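Local structure of putative hemolysin (Streptococcus mutans UA159, 2RK5) at residues Tyr10-Leu13 with Gly14-Leu18. The protein is a putative hemolysin, a membrane protein of the UPF0053 family that may bind flavin adenine dinucleotide, seen here as its transporter-associated domain. Numbering follows the deposited sequence.
Sequences YIVL and GTMTL
Leu13 and Met16 close a type I beta turn at the end of strand 9-13 in the transporter-associated domain. The turn carries the chain off the antiparallel sheet toward helix 18-25.

One backbone hydrogen bond holds the turn. Met16 N donates to Leu13 O at 3.0 Å, with an N-H...O angle of 158°. Met16 CB also lies close to this oxygen, 3.2 Å from Leu13 O. Gly14 and Thr15 fill the two corner positions. Helix 37-45 borders the turn, and Gly14 makes a backbone hydrogen bond with Ala38. Past the turn, Thr17 is the N-cap of helix 18-25, and its OG1 takes a hydrogen bond from Asp20 N.

Thr15 OG1 stands 3.9 Å from Leu13 CB, a loose contact.

The apolar contact joins Val12 to Met16. Met16 CG is anti to its backbone N (chi1 -174°), and the extended chain beyond it carries SD back alongside the strand to Val12. The two side chains cross at about a right angle. Ile37 of helix 37-45 touches both, and Leu81 and Ile83 of the adjacent strand 77-85 pack on Val12. The sulfur makes the contact: Met16 SD sits 4.2 Å from Val12 CG1.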
# COMPACT_ATOMS: atom_id res chain seq x y z
N TYR A 10 18.29 -5.39 10.56
CA TYR A 10 17.22 -6.36 10.75
C TYR A 10 16.31 -6.46 9.53
O TYR A 10 16.17 -5.49 8.78
CB TYR A 10 16.36 -5.97 11.96
CG TYR A 10 17.15 -5.74 13.22
CD1 TYR A 10 17.25 -6.71 14.19
CD2 TYR A 10 17.83 -4.54 13.42
CE1 TYR A 10 18.02 -6.50 15.35
CE2 TYR A 10 18.57 -4.32 14.57
CZ TYR A 10 18.67 -5.30 15.53
OH TYR A 10 19.42 -5.11 16.68
N ILE A 11 15.72 -7.64 9.34
CA ILE A 11 14.60 -7.79 8.41
C ILE A 11 13.36 -8.04 9.25
O ILE A 11 13.36 -8.89 10.14
CB ILE A 11 14.81 -8.93 7.39
CG1 ILE A 11 16.06 -8.66 6.55
CG2 ILE A 11 13.61 -9.09 6.47
CD1 ILE A 11 15.95 -7.50 5.60
N VAL A 12 12.32 -7.24 8.99
CA VAL A 12 11.01 -7.43 9.64
C VAL A 12 9.93 -7.69 8.61
O VAL A 12 9.95 -7.12 7.53
CB VAL A 12 10.58 -6.23 10.54
CG1 VAL A 12 11.66 -5.96 11.58
CG2 VAL A 12 10.22 -5.01 9.76
N LEU A 13 8.97 -8.54 9.01
CA LEU A 13 7.77 -8.73 8.24
C LEU A 13 6.91 -7.48 8.29
O LEU A 13 6.74 -6.87 9.35
CB LEU A 13 6.97 -9.92 8.76
CG LEU A 13 7.74 -11.24 8.76
CD1 LEU A 13 6.77 -12.34 9.14
CD2 LEU A 13 8.44 -11.53 7.42
N GLY A 14 6.39 -7.09 7.13
CA GLY A 14 5.55 -5.90 7.05
C GLY A 14 4.32 -5.98 7.94
O GLY A 14 3.76 -4.98 8.37
N THR A 15 3.87 -7.21 8.17
CA THR A 15 2.67 -7.47 8.98
C THR A 15 2.96 -7.38 10.48
O THR A 15 2.05 -7.45 11.29
CB THR A 15 2.05 -8.86 8.67
OG1 THR A 15 3.09 -9.83 8.74
CG2 THR A 15 1.43 -8.84 7.29
N MET A 16 4.23 -7.23 10.86
CA MET A 16 4.56 -7.04 12.29
C MET A 16 3.77 -5.81 12.82
O MET A 16 3.78 -4.73 12.23
CB MET A 16 6.06 -6.86 12.49
CG MET A 16 6.54 -6.80 13.95
SD MET A 16 8.37 -6.64 14.07
CE MET A 16 8.74 -7.24 15.80
N THR A 17 3.06 -5.99 13.93
CA THR A 17 2.27 -4.89 14.45
C THR A 17 3.21 -3.81 14.97
O THR A 17 4.33 -4.09 15.36
CB THR A 17 1.33 -5.31 15.60
OG1 THR A 17 2.11 -5.63 16.77
CG2 THR A 17 0.49 -6.53 15.20
N LEU A 18 2.74 -2.58 15.01
CA LEU A 18 3.56 -1.53 15.57
C LEU A 18 3.84 -1.77 17.03
O LEU A 18 4.93 -1.44 17.52
CB LEU A 18 2.92 -0.16 15.47
CG LEU A 18 3.15 0.62 14.21
CD1 LEU A 18 2.64 2.07 14.41
CD2 LEU A 18 4.64 0.60 13.77